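Local atomic coordinates of 3-oxoacyl-[acyl-carrier-protein] synthase 2 (Rickettsia rickettsii, PDB entry 4JGA), a protein that probably catalyses the condensation of malonyl-acyl carrier protein with a growing acyl chain, the elongation step of bacterial fatty acid synthesis. Residues R304-A309 against Y414-S419; A313-D318 against S428-S433; I336-V341 against V352-T357; L344-N349 against V398-V403. All coordinates share one frame; numbering follows the deposited sequence.

Contact 1: R304-A309 against Y414-S419; sequences RAMRDA and YVLSNS. With K (potassium ion), chain C.
With CG of Met306 anti to its own carbonyl carbon (chi1 -68°) and CG of Asn418 turned in the same sense, the thioether of the helix and the amide of the strand are brought against each other at about a right angle. The carboxamide straddles the middle of the methionine: Asn418 OD1 lies 3.3 Å from Met306 CG, while Asn418 ND2 gives a weak, bent hydrogen bond to Met306 SD (3.3 Å, 145° at the hydrogen). The amide has firmer partners on both ends, since Ser428 bonds to its oxygen and Glu337 to its nitrogen; these probably set its rotation, with the weak sulfur bond secondary. Leu416 supplies the apolar half of the contact. Leu416 CD2 packs crosswise, 3.8 Å from Met306 CG, and Leu416 CD1 approaches Ala309 CB at 4.4 Å. In the thiolase fold of the beta-ketoacyl synthases a mixed sheet is flanked by helices, and here helix 300-312 packs on strand 414-421, roughly antiparallel to it, the two short segments at 147° with their axes 9.6 Å apart at the closest. The CA-CB bonds of Leu416 and Ser417 point to opposite faces of that strand, so Leu416 meets the helix while Ser417 OG reaches a potassium ion at 2.9 Å. The same ion is bound by Asn418 O at 2.7 Å, with Asn324, Ala325 and Glu372 completing the site.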
loop_
_atom_site.group_PDB
_atom_site.type_symbol
_atom_site.label_atom_id
_atom_site.label_comp_id
_atom_site.label_asym_id
_atom_site.label_seq_id
_atom_site.Cartn_x
_atom_site.Cartn_y
_atom_site.Cartn_z
ATOM N N ARG A 304 11.744 -6.225 -18.539
ATOM C CA ARG A 304 12.603 -5.326 -17.809
ATOM C C ARG A 304 12.713 -5.692 -16.329
ATOM O O ARG A 304 13.774 -5.590 -15.764
ATOM C CB ARG A 304 12.126 -3.882 -17.961
ATOM C CG ARG A 304 12.390 -3.292 -19.354
ATOM C CD ARG A 304 11.652 -1.972 -19.545
ATOM N NE ARG A 304 12.004 -1.067 -18.473
ATOM C CZ ARG A 304 11.148 -0.451 -17.666
ATOM N NH1 ARG A 304 9.828 -0.487 -17.868
ATOM N NH2 ARG A 304 11.635 0.278 -16.672
ATOM N N ALA A 305 11.612 -6.064 -15.691
ATOM C CA ALA A 305 11.675 -6.434 -14.281
ATOM C C ALA A 305 12.643 -7.599 -14.053
ATOM O O ALA A 305 13.453 -7.565 -13.132
ATOM C CB ALA A 305 10.309 -6.784 -13.757
ATOM N N MET A 306 12.539 -8.625 -14.896
ATOM C CA MET A 306 13.448 -9.762 -14.822
ATOM C C MET A 306 14.887 -9.318 -15.061
ATOM O O MET A 306 15.793 -9.638 -14.291
ATOM C CB MET A 306 13.061 -10.853 -15.832
ATOM C CG MET A 306 11.739 -11.532 -15.481
ATOM S SD MET A 306 11.360 -12.901 -16.591
ATOM C CE MET A 306 10.934 -12.012 -18.098
ATOM N N ARG A 307 15.073 -8.565 -16.128
ATOM C CA ARG A 307 16.393 -8.123 -16.505
ATOM C C ARG A 307 17.031 -7.289 -15.399
ATOM O O ARG A 307 18.192 -7.503 -15.045
ATOM C CB ARG A 307 16.329 -7.308 -17.793
ATOM C CG ARG A 307 17.690 -6.900 -18.338
ATOM C CD ARG A 307 17.568 -5.697 -19.263
ATOM N NE ARG A 307 16.883 -4.610 -18.543
ATOM C CZ ARG A 307 16.370 -3.530 -19.129
ATOM N NH1 ARG A 307 16.467 -3.365 -20.437
ATOM N NH2 ARG A 307 15.769 -2.610 -18.387
ATOM N N ASP A 308 16.277 -6.336 -14.878
ATOM C CA ASP A 308 16.779 -5.473 -13.808
ATOM C C ASP A 308 17.058 -6.235 -12.503
ATOM O O ASP A 308 17.959 -5.894 -11.774
ATOM C CB ASP A 308 15.770 -4.373 -13.505
ATOM C CG ASP A 308 15.603 -3.385 -14.673
ATOM O OD1 ASP A 308 16.308 -3.489 -15.713
ATOM O OD2 ASP A 308 14.727 -2.522 -14.497
ATOM N N ALA A 309 16.264 -7.252 -12.224
ATOM C CA ALA A 309 16.437 -8.004 -10.990
ATOM C C ALA A 309 17.794 -8.695 -11.008
ATOM O O ALA A 309 18.518 -8.686 -10.022
ATOM C CB ALA A 309 15.310 -9.000 -10.810
ATOM N N TYR A 414 20.181 -20.528 -7.814
ATOM C CA TYR A 414 19.624 -19.223 -8.036
ATOM C C TYR A 414 18.223 -19.379 -8.581
ATOM O O TYR A 414 17.995 -20.151 -9.527
ATOM C CB TYR A 414 20.441 -18.439 -9.055
ATOM C CG TYR A 414 21.822 -18.042 -8.617
ATOM C CD1 TYR A 414 22.906 -18.922 -8.728
ATOM C CD2 TYR A 414 22.062 -16.770 -8.130
ATOM C CE1 TYR A 414 24.193 -18.528 -8.354
ATOM C CE2 TYR A 414 23.332 -16.382 -7.739
ATOM C CZ TYR A 414 24.374 -17.251 -7.854
ATOM O OH TYR A 414 25.599 -16.817 -7.457
ATOM N N VAL A 415 17.302 -18.605 -8.020
ATOM C CA VAL A 415 15.907 -18.631 -8.436
ATOM C C VAL A 415 15.386 -17.227 -8.719
ATOM O O VAL A 415 15.695 -16.286 -7.988
ATOM C CB VAL A 415 15.029 -19.256 -7.362
ATOM C CG1 VAL A 415 13.551 -19.171 -7.763
ATOM C CG2 VAL A 415 15.441 -20.702 -7.138
ATOM N N LEU A 416 14.619 -17.107 -9.801
ATOM C CA LEU A 416 13.916 -15.894 -10.173
ATOM C C LEU A 416 12.405 -16.143 -9.978
ATOM O O LEU A 416 11.877 -17.177 -10.414
ATOM C CB LEU A 416 14.185 -15.539 -11.650
ATOM C CG LEU A 416 13.367 -14.413 -12.285
ATOM C CD1 LEU A 416 13.784 -13.069 -11.728
ATOM C CD2 LEU A 416 13.532 -14.386 -13.787
ATOM N N SER A 417 11.717 -15.187 -9.361
ATOM C CA SER A 417 10.271 -15.277 -9.190
ATOM C C SER A 417 9.604 -13.974 -9.655
ATOM O O SER A 417 9.979 -12.897 -9.240
ATOM C CB SER A 417 9.922 -15.550 -7.710
ATOM O OG SER A 417 8.522 -15.701 -7.529
ATOM N N ASN A 418 8.611 -14.119 -10.529
ATOM C CA ASN A 418 7.889 -13.025 -11.120
ATOM C C ASN A 418 6.480 -12.823 -10.552
ATOM O O ASN A 418 5.789 -13.788 -10.241
ATOM C CB ASN A 418 7.737 -13.275 -12.624
ATOM C CG ASN A 418 9.049 -13.295 -13.374
ATOM O OD1 ASN A 418 10.055 -12.721 -12.956
ATOM N ND2 ASN A 418 9.045 -13.979 -14.494
ATOM N N SER A 419 6.046 -11.564 -10.530
ATOM C CA SER A 419 4.653 -11.208 -10.251
ATOM C C SER A 419 4.246 -9.980 -11.020
ATOM O O SER A 419 4.963 -8.954 -10.980
ATOM C CB SER A 419 4.427 -10.854 -8.792
ATOM O OG SER A 419 4.871 -11.867 -7.933
HETATM K K K C . 6.136 -16.186 -9.130
#

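Contact 2: A313-D318 against S428-S433; sequences ATITPD and SLVIKS. With NA (sodium ion), chain E.
Val430 meets Ile315 and Ala313 through a single methyl group, CG1, and this small apolar patch is the packed part of the contact. Ile315 and Val430 reach toward each other tip to tip, with Ile315 CD1 4.1 Å from Val430 CG1. Placing CG1 of Ile315 between its backbone N and carbonyl carbon (chi1 67°) sends the extended end of the chain to the strand. Ala313 CB stands a little farther off, 4.4 Å from the same Val430 methyl. Ala313, Ile315 and Val430 are all buried; Tyr414, Leu416 and Ile281 of the adjoining strands also pack among them.

The other side of the loop is looser and carries its polar groups. Thr314 and Thr316 are exposed, and Thr314 OG1 turns back to donate to Ala313 O at 2.6 Å. Beyond Pro317, the backbone oxygen of Asp318 binds a sodium ion at 2.8 Å; two waters and Asp321 also coordinate it, so part of the ion's shell is solvent.

Thr314, with positive phi and two bonds back into the last turn, ends helix 300-312 in a Schellman motif, and Ile315, just beyond it, packs the departing chain on strand 425-432 of the central sheet.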
loop_
_atom_site.group_PDB
_atom_site.type_symbol
_atom_site.label_atom_id
_atom_site.label_comp_id
_atom_site.label_asym_id
_atom_site.label_seq_id
_atom_site.Cartn_x
_atom_site.Cartn_y
_atom_site.Cartn_z
ATOM N N ALA A 313 21.183 -7.936 -8.929
ATOM C CA ALA A 313 21.917 -9.061 -8.302
ATOM C C ALA A 313 23.369 -9.249 -8.751
ATOM O O ALA A 313 24.106 -10.077 -8.172
ATOM C CB ALA A 313 21.165 -10.336 -8.563
ATOM N N THR A 314 23.781 -8.486 -9.771
ATOM C CA THR A 314 25.042 -8.659 -10.458
ATOM C C THR A 314 25.261 -10.129 -10.877
ATOM O O THR A 314 26.337 -10.671 -10.740
ATOM C CB THR A 314 26.222 -8.069 -9.652
ATOM O OG1 THR A 314 26.386 -8.801 -8.440
ATOM C CG2 THR A 314 25.928 -6.652 -9.232
ATOM N N ILE A 315 24.221 -10.750 -11.428
ATOM C CA ILE A 315 24.367 -12.041 -12.085
ATOM C C ILE A 315 23.978 -11.951 -13.560
ATOM O O ILE A 315 23.379 -10.952 -14.012
ATOM C CB ILE A 315 23.509 -13.125 -11.409
ATOM C CG1 ILE A 315 22.009 -12.848 -11.595
ATOM C CG2 ILE A 315 23.841 -13.224 -9.935
ATOM C CD1 ILE A 315 21.150 -14.028 -11.191
ATOM N N THR A 316 24.291 -13.022 -14.291
ATOM C CA THR A 316 23.978 -13.128 -15.716
ATOM C C THR A 316 22.882 -14.187 -15.886
ATOM O O THR A 316 22.646 -14.985 -14.983
ATOM C CB THR A 316 25.231 -13.476 -16.520
ATOM O OG1 THR A 316 25.863 -14.605 -15.928
ATOM C CG2 THR A 316 26.243 -12.296 -16.528
ATOM N N PRO A 317 22.157 -14.164 -17.017
ATOM C CA PRO A 317 20.977 -15.030 -17.097
ATOM C C PRO A 317 21.258 -16.544 -17.123
ATOM O O PRO A 317 20.397 -17.312 -16.727
ATOM C CB PRO A 317 20.303 -14.572 -18.385
ATOM C CG PRO A 317 20.720 -13.135 -18.528
ATOM C CD PRO A 317 22.150 -13.133 -18.071
ATOM N N ASP A 318 22.448 -16.952 -17.545
ATOM C CA ASP A 318 22.862 -18.359 -17.470
ATOM C C ASP A 318 22.884 -18.892 -16.038
ATOM O O ASP A 318 22.816 -20.094 -15.826
ATOM C CB ASP A 318 24.254 -18.528 -18.070
ATOM C CG ASP A 318 25.274 -17.632 -17.388
ATOM O OD1 ASP A 318 25.105 -16.408 -17.451
ATOM O OD2 ASP A 318 26.206 -18.144 -16.746
ATOM N N SER A 428 10.006 -8.546 -9.914
ATOM C CA SER A 428 10.804 -9.781 -9.979
ATOM C C SER A 428 11.818 -9.791 -8.846
ATOM O O SER A 428 12.432 -8.747 -8.526
ATOM C CB SER A 428 11.537 -9.902 -11.312
ATOM O OG SER A 428 10.603 -10.092 -12.356
ATOM N N LEU A 429 11.974 -10.960 -8.242
ATOM C CA LEU A 429 12.892 -11.157 -7.150
ATOM C C LEU A 429 13.871 -12.295 -7.487
ATOM O O LEU A 429 13.469 -13.309 -8.060
ATOM C CB LEU A 429 12.113 -11.494 -5.884
ATOM C CG LEU A 429 11.304 -10.323 -5.299
ATOM C CD1 LEU A 429 10.250 -10.834 -4.293
ATOM C CD2 LEU A 429 12.232 -9.283 -4.685
ATOM N N VAL A 430 15.139 -12.098 -7.143
ATOM C CA VAL A 430 16.159 -13.126 -7.279
ATOM C C VAL A 430 16.696 -13.519 -5.891
ATOM O O VAL A 430 17.104 -12.672 -5.080
ATOM C CB VAL A 430 17.339 -12.687 -8.167
ATOM C CG1 VAL A 430 18.439 -13.757 -8.188
ATOM C CG2 VAL A 430 16.860 -12.391 -9.566
ATOM N N ILE A 431 16.746 -14.829 -5.667
ATOM C CA ILE A 431 17.225 -15.399 -4.437
ATOM C C ILE A 431 18.355 -16.342 -4.775
ATOM O O ILE A 431 18.309 -17.039 -5.789
ATOM C CB ILE A 431 16.146 -16.269 -3.787
ATOM C CG1 ILE A 431 14.945 -15.425 -3.430
ATOM C CG2 ILE A 431 16.675 -16.899 -2.506
ATOM C CD1 ILE A 431 13.762 -16.330 -3.029
ATOM N N LYS A 432 19.344 -16.409 -3.904
ATOM C CA LYS A 432 20.383 -17.376 -4.090
ATOM C C LYS A 432 20.616 -18.190 -2.833
ATOM O O LYS A 432 20.401 -17.741 -1.737
ATOM C CB LYS A 432 21.660 -16.706 -4.621
ATOM C CG LYS A 432 22.612 -16.262 -3.562
ATOM C CD LYS A 432 23.921 -15.794 -4.126
ATOM C CE LYS A 432 24.773 -15.264 -2.992
ATOM N NZ LYS A 432 26.204 -15.083 -3.341
ATOM N N SER A 433 21.077 -19.403 -3.023
ATOM C CA SER A 433 21.539 -20.217 -1.932
ATOM C C SER A 433 22.692 -19.520 -1.229
ATOM O O SER A 433 23.576 -18.940 -1.872
ATOM C CB SER A 433 22.022 -21.569 -2.451
ATOM O OG SER A 433 22.912 -22.117 -1.537
HETATM NA NA NA E . 22.110 -22.322 -14.303
HETATM O O HOH W 1 23.908 -22.666 -16.606
HETATM O O HOH W 2 20.353 -23.559 -15.709
#

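Contact 3: I336-V341 against V352-T357; sequences IELAAV and VLMSST
This is a buried, wholly apolar helix-on-sheet contact inside a beta-alpha-beta unit, where helix 331-345 packs against strand 353-355, the second strand of the crossover. One strand residue, Met354, carries it. CG of Met354 lies anti to the backbone N (chi1 174°), which sends the chain straight off the strand to the helix, and the bend at chi3 (76°) turns the terminal methyl round the helix and in toward it, to Leu338. Val341 receives the end of the thioether tip to tip: Met354 SD sits over the fork of the valine, 3.8 Å from Val341 CG2 and 3.9 Å from Val341 CG1. The methyl bridges to the preceding turn, where Met354 CE touches Leu338 CD1 at 4.1 Å. The leucine, whose CB does not point directly at the strand, meets the methionine obliquely through this one methyl. Ile323 of the neighbouring strand 322-324 packs on both Val341 and Met354, so the two strands of the unit share the same helix face.

Polar groups flank the apolar layer. Glu337, from the same helix, uses its carboxylate to bind the backbone N atoms of His326 and Gly327. Ser356 OG bonds to the backbone N of Lys358, capping the turn into helix 358-361. Strands 322-324 and 353-355 lie parallel and adjacent in the sheet, and the helix laid over them is the classic beta-alpha-beta crossover.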
loop_
_atom_site.group_PDB
_atom_site.type_symbol
_atom_site.label_atom_id
_atom_site.label_comp_id
_atom_site.label_asym_id
_atom_site.label_seq_id
_atom_site.Cartn_x
_atom_site.Cartn_y
_atom_site.Cartn_z
ATOM N N ILE A 336 2.681 -13.955 -23.103
ATOM C CA ILE A 336 3.547 -12.803 -22.972
ATOM C C ILE A 336 4.723 -13.094 -22.043
ATOM O O ILE A 336 5.882 -12.759 -22.373
ATOM C CB ILE A 336 2.745 -11.580 -22.507
ATOM C CG1 ILE A 336 1.849 -11.105 -23.666
ATOM C CG2 ILE A 336 3.663 -10.462 -22.073
ATOM C CD1 ILE A 336 0.682 -10.243 -23.199
ATOM N N GLU A 337 4.428 -13.720 -20.907
ATOM C CA GLU A 337 5.478 -14.086 -19.949
ATOM C C GLU A 337 6.414 -15.124 -20.575
ATOM O O GLU A 337 7.627 -15.006 -20.488
ATOM C CB GLU A 337 4.904 -14.631 -18.646
ATOM C CG GLU A 337 6.002 -14.977 -17.644
ATOM C CD GLU A 337 5.476 -15.381 -16.288
ATOM O OE1 GLU A 337 4.327 -15.857 -16.237
ATOM O OE2 GLU A 337 6.220 -15.254 -15.273
ATOM N N LEU A 338 5.848 -16.107 -21.240
ATOM C CA LEU A 338 6.679 -17.118 -21.877
ATOM C C LEU A 338 7.657 -16.494 -22.893
ATOM O O LEU A 338 8.840 -16.855 -22.924
ATOM C CB LEU A 338 5.805 -18.171 -22.555
ATOM C CG LEU A 338 6.556 -19.253 -23.322
ATOM C CD1 LEU A 338 7.241 -20.177 -22.342
ATOM C CD2 LEU A 338 5.633 -20.036 -24.226
ATOM N N ALA A 339 7.160 -15.590 -23.738
ATOM C CA ALA A 339 7.994 -14.978 -24.785
ATOM C C ALA A 339 9.051 -14.096 -24.135
ATOM O O ALA A 339 10.221 -14.145 -24.544
ATOM C CB ALA A 339 7.159 -14.204 -25.810
ATOM N N ALA A 340 8.676 -13.329 -23.118
ATOM C CA ALA A 340 9.679 -12.521 -22.393
ATOM C C ALA A 340 10.783 -13.389 -21.724
ATOM O O ALA A 340 11.960 -13.095 -21.825
ATOM C CB ALA A 340 9.009 -11.626 -21.346
ATOM N N VAL A 341 10.370 -14.466 -21.055
ATOM C CA VAL A 341 11.306 -15.427 -20.476
ATOM C C VAL A 341 12.244 -16.052 -21.515
ATOM O O VAL A 341 13.466 -16.064 -21.351
ATOM C CB VAL A 341 10.543 -16.506 -19.678
ATOM C CG1 VAL A 341 11.460 -17.672 -19.334
ATOM C CG2 VAL A 341 9.944 -15.881 -18.422
ATOM N N VAL A 352 17.122 -23.997 -18.467
ATOM C CA VAL A 352 16.477 -23.417 -17.312
ATOM C C VAL A 352 15.097 -24.061 -17.132
ATOM O O VAL A 352 14.420 -24.372 -18.112
ATOM C CB VAL A 352 16.353 -21.888 -17.443
ATOM C CG1 VAL A 352 15.333 -21.507 -18.506
ATOM C CG2 VAL A 352 15.966 -21.293 -16.107
ATOM N N LEU A 353 14.708 -24.258 -15.876
ATOM C CA LEU A 353 13.406 -24.770 -15.536
ATOM C C LEU A 353 12.525 -23.594 -15.160
ATOM O O LEU A 353 12.986 -22.642 -14.525
ATOM C CB LEU A 353 13.478 -25.748 -14.355
ATOM C CG LEU A 353 13.593 -27.259 -14.643
ATOM C CD1 LEU A 353 14.607 -27.591 -15.726
ATOM C CD2 LEU A 353 13.851 -28.034 -13.364
ATOM N N MET A 354 11.251 -23.680 -15.523
ATOM C CA MET A 354 10.247 -22.692 -15.109
ATOM C C MET A 354 8.943 -23.411 -14.800
ATOM O O MET A 354 8.552 -24.283 -15.553
ATOM C CB MET A 354 10.021 -21.620 -16.192
ATOM C CG MET A 354 8.875 -20.657 -15.868
ATOM S SD MET A 354 8.809 -19.100 -16.829
ATOM C CE MET A 354 8.172 -19.647 -18.383
ATOM N N SER A 355 8.274 -23.040 -13.707
ATOM C CA SER A 355 6.956 -23.603 -13.406
ATOM C C SER A 355 6.045 -22.568 -12.739
ATOM O O SER A 355 6.506 -21.548 -12.233
ATOM C CB SER A 355 7.081 -24.856 -12.546
ATOM O OG SER A 355 7.404 -24.559 -11.207
ATOM N N SER A 356 4.736 -22.824 -12.832
ATOM C CA SER A 356 3.746 -22.028 -12.146
ATOM C C SER A 356 3.082 -22.871 -11.087
ATOM O O SER A 356 2.425 -23.885 -11.378
ATOM C CB SER A 356 2.678 -21.508 -13.083
ATOM O OG SER A 356 1.689 -20.858 -12.308
ATOM N N THR A 357 3.250 -22.459 -9.846
ATOM C CA THR A 357 2.556 -23.118 -8.750
ATOM C C THR A 357 1.103 -22.665 -8.630
ATOM O O THR A 357 0.356 -23.205 -7.835
ATOM C CB THR A 357 3.293 -22.871 -7.425
ATOM O OG1 THR A 357 3.680 -21.490 -7.332
ATOM C CG2 THR A 357 4.515 -23.746 -7.370
#

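Contact 4: L344-N349 against V398-V403; sequences LFLEAN and VNIDLV
Leu346 lies obliquely over the chain at Asn399 and Ile400, one methyl branch touching both residues and the other the asparagine alone. CG stands anti to the backbone N (chi1 -179°), which carries the isobutyl fork out to the loop. Leu346 CD1 lies 3.8 Å from the backbone oxygen Asn399 O and 4.1 Å from Ile400 CG2, the side branch of the isoleucine. Asn399 CB is 4.2 Å from both Leu346 CD1 and Leu346 CD2, so the methylene of that side chain is caught against the fork. Ile400 is the buried partner, packing also on Val341 and Gln342 of helix 331-345, whereas Asn399 is exposed and Leu346 only partly covered. The contact thus joins the C-terminal end region of helix 331-345 to the loop that precedes strand 408-409.

Behind this point the loop is held by polar bonds. Asp401 OD1 accepts from the backbone N of Val403 at 2.8 Å and 153°, forming an Asx turn, while the other carboxylate oxygen makes a salt bridge with Lys408. Gln342 accepts from the backbone N of Asn399. Between the two segments themselves there is no hydrogen bond, which implies that they meet by non-directional van der Waals packing, while the directional bonds belong to the loop's own turn and its neighbours.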
loop_
_atom_site.group_PDB
_atom_site.type_symbol
_atom_site.label_atom_id
_atom_site.label_comp_id
_atom_site.label_asym_id
_atom_site.label_seq_id
_atom_site.Cartn_x
_atom_site.Cartn_y
_atom_site.Cartn_z
ATOM N N LEU A 344 14.824 -13.613 -22.898
ATOM C CA LEU A 344 15.891 -13.358 -21.941
ATOM C C LEU A 344 16.793 -14.575 -21.679
ATOM O O LEU A 344 18.020 -14.407 -21.483
ATOM C CB LEU A 344 15.244 -12.909 -20.632
ATOM C CG LEU A 344 16.010 -12.125 -19.603
ATOM C CD1 LEU A 344 16.801 -10.964 -20.190
ATOM C CD2 LEU A 344 14.971 -11.626 -18.589
ATOM N N PHE A 345 16.215 -15.784 -21.698
ATOM C CA PHE A 345 16.925 -16.964 -21.205
ATOM C C PHE A 345 17.270 -18.035 -22.214
ATOM O O PHE A 345 18.201 -18.812 -21.984
ATOM C CB PHE A 345 16.119 -17.621 -20.081
ATOM C CG PHE A 345 16.104 -16.821 -18.811
ATOM C CD1 PHE A 345 17.182 -16.879 -17.942
ATOM C CD2 PHE A 345 15.020 -16.017 -18.492
ATOM C CE1 PHE A 345 17.187 -16.129 -16.784
ATOM C CE2 PHE A 345 15.012 -15.264 -17.333
ATOM C CZ PHE A 345 16.087 -15.327 -16.465
ATOM N N LEU A 346 16.558 -18.100 -23.331
ATOM C CA LEU A 346 16.687 -19.274 -24.191
ATOM C C LEU A 346 18.127 -19.508 -24.743
ATOM O O LEU A 346 18.650 -20.626 -24.660
ATOM C CB LEU A 346 15.631 -19.222 -25.302
ATOM C CG LEU A 346 15.610 -20.389 -26.299
ATOM C CD1 LEU A 346 15.361 -21.706 -25.570
ATOM C CD2 LEU A 346 14.558 -20.142 -27.383
ATOM N N GLU A 347 18.763 -18.446 -25.254
ATOM C CA GLU A 347 20.111 -18.547 -25.840
ATOM C C GLU A 347 21.158 -18.822 -24.763
ATOM O O GLU A 347 22.009 -19.668 -24.954
ATOM C CB GLU A 347 20.492 -17.283 -26.666
ATOM N N ALA A 348 21.082 -18.127 -23.637
ATOM C CA ALA A 348 22.130 -18.211 -22.599
ATOM C C ALA A 348 21.902 -19.364 -21.612
ATOM O O ALA A 348 22.814 -19.763 -20.903
ATOM C CB ALA A 348 22.204 -16.907 -21.820
ATOM N N ASN A 349 20.677 -19.871 -21.543
ATOM C CA ASN A 349 20.322 -20.840 -20.521
ATOM C C ASN A 349 19.211 -21.738 -21.012
ATOM O O ASN A 349 18.104 -21.717 -20.484
ATOM C CB ASN A 349 19.880 -20.086 -19.300
ATOM C CG ASN A 349 19.869 -20.940 -18.047
ATOM O OD1 ASN A 349 20.005 -22.151 -18.093
ATOM N ND2 ASN A 349 19.689 -20.288 -16.911
ATOM N N VAL A 398 6.293 -23.030 -26.686
ATOM C CA VAL A 398 7.115 -23.511 -25.581
ATOM C C VAL A 398 8.438 -24.103 -26.089
ATOM O O VAL A 398 8.434 -24.964 -26.972
ATOM C CB VAL A 398 6.369 -24.538 -24.715
ATOM C CG1 VAL A 398 7.309 -25.197 -23.721
ATOM C CG2 VAL A 398 5.222 -23.850 -23.987
ATOM N N ASN A 399 9.559 -23.617 -25.549
ATOM C CA ASN A 399 10.895 -24.106 -25.935
ATOM C C ASN A 399 11.786 -24.373 -24.747
ATOM O O ASN A 399 12.990 -24.545 -24.906
ATOM C CB ASN A 399 11.613 -23.050 -26.770
ATOM C CG ASN A 399 11.223 -23.066 -28.214
ATOM O OD1 ASN A 399 10.811 -24.075 -28.771
ATOM N ND2 ASN A 399 11.371 -21.908 -28.843
ATOM N N ILE A 400 11.225 -24.359 -23.553
ATOM C CA ILE A 400 11.981 -24.686 -22.352
ATOM C C ILE A 400 11.177 -25.660 -21.532
ATOM O O ILE A 400 10.008 -25.891 -21.807
ATOM C CB ILE A 400 12.298 -23.453 -21.478
ATOM C CG1 ILE A 400 11.029 -22.683 -21.154
ATOM C CG2 ILE A 400 13.298 -22.558 -22.188
ATOM C CD1 ILE A 400 11.291 -21.641 -20.098
ATOM N N ASP A 401 11.840 -26.236 -20.540
ATOM C CA ASP A 401 11.236 -27.195 -19.626
ATOM C C ASP A 401 10.322 -26.469 -18.609
ATOM O O ASP A 401 10.796 -25.717 -17.768
ATOM C CB ASP A 401 12.349 -27.958 -18.915
ATOM C CG ASP A 401 11.846 -29.150 -18.138
ATOM O OD1 ASP A 401 10.644 -29.231 -17.800
ATOM O OD2 ASP A 401 12.694 -30.025 -17.878
ATOM N N LEU A 402 9.018 -26.705 -18.708
ATOM C CA LEU A 402 8.024 -26.085 -17.828
ATOM C C LEU A 402 7.611 -27.021 -16.704
ATOM O O LEU A 402 6.599 -26.787 -16.007
ATOM C CB LEU A 402 6.795 -25.641 -18.610
ATOM C CG LEU A 402 7.020 -24.508 -19.616
ATOM C CD1 LEU A 402 5.746 -24.219 -20.413
ATOM C CD2 LEU A 402 7.575 -23.240 -18.956
ATOM N N VAL A 403 8.402 -28.073 -16.511
ATOM C CA VAL A 403 8.192 -28.993 -15.391
ATOM C C VAL A 403 6.748 -29.483 -15.420
ATOM O O VAL A 403 6.050 -29.465 -14.404
ATOM C CB VAL A 403 8.486 -28.321 -14.017
ATOM C CG1 VAL A 403 8.708 -29.394 -12.934
ATOM C CG2 VAL A 403 9.719 -27.439 -14.065
#

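All four contacts lie on the same side of the chain's centre, in its C-terminal half. Contacts 1, 2 and 3 reach one mixed sheet, in which strands 425-432, 414-421, 322-324 and 353-355 follow side by side; contact 4 shares helix 331-345 with contact 3, at about 8 Å between centres. The centres of contacts 1 and 2 are about 7 Å apart and the two cross along the chain, as do 3 and 4, whereas contacts 3 and 4 are nested inside the loop that contact 1 closes. Contact 1 joins contact 3 where Met306 packs on Ala340 and Val341, so helices 300-312 and 331-345 pack side by side on one face of the sheet near the potassium site.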